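Local coordinates for protein putative LacI-family transcriptional regulator (Bacteroides fragilis, PDB 3GBV) that probably regulates transcription as a LacI-family DNA-binding protein, its periplasmic-binding-protein-type domain presumably sensing a small effector, at residues K242-Q253 with M281-D292. Sequence-based numbering, arbitrary orientation.
Sequences KEGTVSFLIAQQ and MPIDLLTKENID. With EDO (1,2-ethanediol), chain F.
Leu249 and Leu286 pair their backbones through two hydrogen bonds, Leu249 N to Leu286 O (3.1 Å) and Leu286 N to Leu249 O (2.9 Å). Ala251 and Asp284 form the next hydrogen-bonded pair, and Ile250 faces Leu285 between them, so strand 284-286 runs antiparallel to strand 248-251 as the outermost strand, within this chain, of a mixed sheet whose other strands are parallel. This matches the C-terminal subdomain of a periplasmic-binding-protein fold. On its outer edge Leu285 N and O bond O2 and O1 of an ethanediol, probably from the crystallisation liquor, which also bonds Leu285 O of the second subunit.

Packing is tight on the face of Phe248, Ile250 and Leu285. Leu285 brings CD1 to 3.8 Å from Phe248 CB because its chi1 of -176° swings CG away from the backbone N. Thr287 CG2 meets the ring edge in plane, 3.5 Å from Phe248 CD1, while Ile250 CG2 lies alongside Ile283 CG2. Helix 117-131 adds Met127 against Leu285, and Leu285 of the second subunit also packs there. The other face joins Ala251 CB to Leu286 CD1 (3.7 Å).

Toward one end, Gln253 NE2 donates nearly straight to the syn lone pair of Asp284 OD2 at 3.1 Å. Amide and carboxylate are almost coplanar (12°). Tyr294 OH also hydrogen-bonds this oxygen, so two partners would restrain the carboxylate.

The solvent side is looser and polar. The extended Lys242 side chain brings NZ to 2.8 Å from Asp292 OD1, on its syn lone pair, in a salt bridge; Lys288 NZ returns to the Lys242 carbonyl, and a water links Ser247 O to Lys288 N. The chemistry thus divides: backbone bonds and apolar groups secure the edge strand at the dimer interface, while exposed charges tie helix 235-243 to residues 288-292, probably less rigidly.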
loop_
_atom_site.group_PDB
_atom_site.type_symbol
_atom_site.label_atom_id
_atom_site.label_comp_id
_atom_site.label_asym_id
_atom_site.label_seq_id
_atom_site.Cartn_x
_atom_site.Cartn_y
_atom_site.Cartn_z
ATOM N N LYS A 242 -5.502 -11.588 10.749
ATOM C CA LYS A 242 -4.790 -12.847 10.630
ATOM C C LYS A 242 -5.621 -14.052 11.035
ATOM O O LYS A 242 -5.373 -15.147 10.560
ATOM C CB LYS A 242 -3.495 -12.790 11.442
ATOM C CG LYS A 242 -2.378 -12.093 10.693
ATOM C CD LYS A 242 -1.171 -11.827 11.566
ATOM C CE LYS A 242 0.009 -11.400 10.709
ATOM N NZ LYS A 242 1.158 -10.876 11.497
ATOM N N GLU A 243 -6.616 -13.847 11.895
ATOM C CA GLU A 243 -7.474 -14.942 12.350
ATOM C C GLU A 243 -8.661 -15.186 11.432
ATOM O O GLU A 243 -9.318 -16.218 11.528
ATOM C CB GLU A 243 -7.973 -14.672 13.770
ATOM C CG GLU A 243 -6.848 -14.356 14.728
ATOM C CD GLU A 243 -6.943 -15.114 16.032
ATOM O OE1 GLU A 243 -6.801 -16.357 16.004
ATOM O OE2 GLU A 243 -7.157 -14.462 17.081
ATOM N N GLY A 244 -8.950 -14.232 10.554
ATOM C CA GLY A 244 -10.051 -14.417 9.629
ATOM C C GLY A 244 -11.367 -13.705 9.887
ATOM O O GLY A 244 -12.240 -13.752 9.034
ATOM N N THR A 245 -11.539 -13.063 11.038
ATOM C CA THR A 245 -12.794 -12.354 11.297
ATOM C C THR A 245 -12.871 -11.109 10.418
ATOM O O THR A 245 -13.958 -10.685 10.013
ATOM C CB THR A 245 -12.921 -11.958 12.769
ATOM O OG1 THR A 245 -11.710 -11.326 13.202
ATOM C CG2 THR A 245 -13.185 -13.191 13.618
ATOM N N VAL A 246 -11.708 -10.525 10.134
ATOM C CA VAL A 246 -11.607 -9.357 9.267
ATOM C C VAL A 246 -10.955 -9.834 7.960
ATOM O O VAL A 246 -9.953 -10.552 7.990
ATOM C CB VAL A 246 -10.739 -8.257 9.915
ATOM C CG1 VAL A 246 -10.432 -7.157 8.905
ATOM C CG2 VAL A 246 -11.458 -7.675 11.119
ATOM N N SER A 247 -11.538 -9.450 6.825
ATOM C CA SER A 247 -11.029 -9.849 5.507
ATOM C C SER A 247 -10.071 -8.830 4.908
ATOM O O SER A 247 -9.085 -9.192 4.274
ATOM C CB SER A 247 -12.185 -10.062 4.524
ATOM O OG SER A 247 -13.083 -11.043 5.001
ATOM N N PHE A 248 -10.382 -7.556 5.095
ATOM C CA PHE A 248 -9.541 -6.496 4.583
ATOM C C PHE A 248 -9.449 -5.385 5.623
ATOM O O PHE A 248 -10.381 -5.160 6.405
ATOM C CB PHE A 248 -10.126 -5.883 3.299
ATOM C CG PHE A 248 -10.282 -6.852 2.153
ATOM C CD1 PHE A 248 -9.188 -7.549 1.648
ATOM C CD2 PHE A 248 -11.525 -7.029 1.544
ATOM C CE1 PHE A 248 -9.331 -8.405 0.558
ATOM C CE2 PHE A 248 -11.675 -7.887 0.451
ATOM C CZ PHE A 248 -10.577 -8.577 -0.046
ATOM N N LEU A 249 -8.306 -4.709 5.626
ATOM C CA LEU A 249 -8.084 -3.556 6.482
ATOM C C LEU A 249 -7.569 -2.473 5.535
ATOM O O LEU A 249 -6.746 -2.740 4.656
ATOM C CB LEU A 249 -7.042 -3.837 7.575
ATOM C CG LEU A 249 -7.472 -4.750 8.731
ATOM C CD1 LEU A 249 -6.287 -4.997 9.665
ATOM C CD2 LEU A 249 -8.636 -4.113 9.488
ATOM N N ILE A 250 -8.077 -1.260 5.697
ATOM C CA ILE A 250 -7.646 -0.145 4.873
ATOM C C ILE A 250 -6.769 0.734 5.742
ATOM O O ILE A 250 -7.176 1.151 6.822
ATOM C CB ILE A 250 -8.850 0.646 4.351
ATOM C CG1 ILE A 250 -9.676 -0.263 3.419
ATOM C CG2 ILE A 250 -8.375 1.914 3.653
ATOM C CD1 ILE A 250 -11.036 0.300 3.010
ATOM N N ALA A 251 -5.549 0.991 5.283
ATOM C CA ALA A 251 -4.613 1.809 6.042
ATOM C C ALA A 251 -4.447 3.187 5.418
ATOM O O ALA A 251 -4.740 3.386 4.239
ATOM C CB ALA A 251 -3.268 1.106 6.130
ATOM N N GLN A 252 -3.959 4.137 6.207
ATOM C CA GLN A 252 -3.770 5.502 5.715
ATOM C C GLN A 252 -2.432 6.114 6.143
ATOM O O GLN A 252 -2.235 7.325 6.038
ATOM C CB GLN A 252 -4.914 6.380 6.213
ATOM C CG GLN A 252 -4.999 6.407 7.720
ATOM C CD GLN A 252 -6.162 7.215 8.218
ATOM O OE1 GLN A 252 -6.919 6.752 9.054
ATOM N NE2 GLN A 252 -6.307 8.432 7.716
ATOM N N GLN A 253 -1.520 5.272 6.616
ATOM C CA GLN A 253 -0.205 5.720 7.064
ATOM C C GLN A 253 -0.255 6.851 8.098
ATOM O O GLN A 253 0.101 8.001 7.808
ATOM C CB GLN A 253 0.634 6.150 5.859
ATOM C CG GLN A 253 1.067 4.990 4.979
ATOM C CD GLN A 253 1.723 5.443 3.700
ATOM O OE1 GLN A 253 2.587 6.322 3.703
ATOM N NE2 GLN A 253 1.325 4.836 2.594
HETATM N N MSE A 281 -3.805 11.266 1.721
HETATM C CA MSE A 281 -2.992 10.084 1.995
HETATM C C MSE A 281 -3.500 8.900 1.171
HETATM O O MSE A 281 -4.631 8.912 0.694
HETATM C CB MSE A 281 -3.053 9.753 3.487
HETATM C CG MSE A 281 -2.607 10.918 4.371
HETATM SE SE MSE A 281 -0.737 11.357 3.888
HETATM C CE MSE A 281 0.293 9.843 4.587
ATOM N N PRO A 282 -2.672 7.863 0.997
ATOM C CA PRO A 282 -3.105 6.700 0.214
ATOM C C PRO A 282 -4.191 5.855 0.872
ATOM O O PRO A 282 -4.390 5.907 2.088
ATOM C CB PRO A 282 -1.808 5.918 0.014
ATOM C CG PRO A 282 -1.051 6.214 1.258
ATOM C CD PRO A 282 -1.286 7.695 1.465
ATOM N N ILE A 283 -4.899 5.093 0.040
ATOM C CA ILE A 283 -5.963 4.194 0.480
ATOM C C ILE A 283 -5.394 2.780 0.282
ATOM O O ILE A 283 -5.674 2.109 -0.714
ATOM C CB ILE A 283 -7.228 4.438 -0.389
ATOM C CG1 ILE A 283 -7.711 5.883 -0.172
ATOM C CG2 ILE A 283 -8.321 3.435 -0.061
ATOM C CD1 ILE A 283 -8.653 6.377 -1.244
ATOM N N ASP A 284 -4.567 2.349 1.232
ATOM C CA ASP A 284 -3.917 1.045 1.153
ATOM C C ASP A 284 -4.777 -0.141 1.576
ATOM O O ASP A 284 -5.410 -0.127 2.636
ATOM C CB ASP A 284 -2.627 1.036 1.985
ATOM C CG ASP A 284 -1.595 2.040 1.485
ATOM O OD1 ASP A 284 -1.516 2.247 0.255
ATOM O OD2 ASP A 284 -0.854 2.610 2.324
ATOM N N LEU A 285 -4.790 -1.172 0.737
ATOM C CA LEU A 285 -5.545 -2.375 1.041
ATOM C C LEU A 285 -4.634 -3.475 1.582
ATOM O O LEU A 285 -3.638 -3.851 0.956
ATOM C CB LEU A 285 -6.260 -2.896 -0.196
ATOM C CG LEU A 285 -7.097 -4.098 0.209
ATOM C CD1 LEU A 285 -8.470 -3.614 0.681
ATOM C CD2 LEU A 285 -7.198 -5.054 -0.951
ATOM N N LEU A 286 -4.974 -3.989 2.753
ATOM C CA LEU A 286 -4.175 -5.044 3.342
ATOM C C LEU A 286 -4.979 -6.305 3.589
ATOM O O LEU A 286 -6.173 -6.257 3.911
ATOM C CB LEU A 286 -3.521 -4.536 4.628
ATOM C CG LEU A 286 -2.499 -3.468 4.211
ATOM C CD1 LEU A 286 -2.451 -2.344 5.212
ATOM C CD2 LEU A 286 -1.143 -4.114 4.022
ATOM N N THR A 287 -4.325 -7.441 3.381
ATOM C CA THR A 287 -4.953 -8.738 3.599
ATOM C C THR A 287 -3.982 -9.553 4.438
ATOM O O THR A 287 -2.856 -9.133 4.686
ATOM C CB THR A 287 -5.205 -9.495 2.275
ATOM O OG1 THR A 287 -3.962 -9.962 1.740
ATOM C CG2 THR A 287 -5.859 -8.592 1.265
ATOM N N LYS A 288 -4.425 -10.722 4.868
ATOM C CA LYS A 288 -3.593 -11.599 5.669
ATOM C C LYS A 288 -2.312 -11.935 4.905
ATOM O O LYS A 288 -1.241 -12.037 5.494
ATOM C CB LYS A 288 -4.368 -12.883 5.979
ATOM C CG LYS A 288 -3.655 -13.904 6.844
ATOM C CD LYS A 288 -4.540 -15.147 7.025
ATOM C CE LYS A 288 -3.779 -16.335 7.624
ATOM N NZ LYS A 288 -3.232 -16.029 8.978
ATOM N N GLU A 289 -2.431 -12.077 3.588
ATOM C CA GLU A 289 -1.301 -12.445 2.751
ATOM C C GLU A 289 -0.260 -11.373 2.423
ATOM O O GLU A 289 0.783 -11.697 1.861
ATOM C CB GLU A 289 -1.790 -13.055 1.438
ATOM C CG GLU A 289 -2.525 -14.384 1.558
ATOM C CD GLU A 289 -3.931 -14.223 2.084
ATOM O OE1 GLU A 289 -4.570 -13.202 1.746
ATOM O OE2 GLU A 289 -4.398 -15.119 2.822
ATOM N N ASN A 290 -0.526 -10.106 2.735
ATOM C CA ASN A 290 0.469 -9.078 2.445
ATOM C C ASN A 290 0.756 -8.157 3.630
ATOM O O ASN A 290 1.662 -7.319 3.572
ATOM C CB ASN A 290 0.062 -8.244 1.216
ATOM C CG ASN A 290 -1.054 -7.238 1.506
ATOM O OD1 ASN A 290 -1.266 -6.300 0.724
ATOM N ND2 ASN A 290 -1.774 -7.429 2.611
ATOM N N ILE A 291 0.004 -8.339 4.714
ATOM C CA ILE A 291 0.176 -7.502 5.888
ATOM C C ILE A 291 1.592 -7.496 6.452
ATOM O O ILE A 291 2.062 -6.451 6.892
ATOM C CB ILE A 291 -0.818 -7.883 7.031
ATOM C CG1 ILE A 291 -0.705 -6.878 8.177
ATOM C CG2 ILE A 291 -0.493 -9.249 7.594
ATOM C CD1 ILE A 291 -1.053 -5.458 7.796
ATOM N N ASP A 292 2.282 -8.636 6.431
ATOM C CA ASP A 292 3.636 -8.680 6.992
ATOM C C ASP A 292 4.714 -7.982 6.157
ATOM O O ASP A 292 5.824 -7.744 6.636
ATOM C CB ASP A 292 4.056 -10.131 7.276
ATOM C CG ASP A 292 3.112 -10.840 8.254
ATOM O OD1 ASP A 292 2.538 -10.172 9.149
ATOM O OD2 ASP A 292 2.950 -12.073 8.134
HETATM C C1 EDO F . -1.280 -1.547 -0.427
HETATM O O1 EDO F . -1.475 -2.966 -0.664
HETATM C C2 EDO F . -1.848 -0.692 -1.586
HETATM O O2 EDO F . -3.275 -0.665 -1.545
HETATM O O HOH W 1 -7.220 -11.149 4.571
#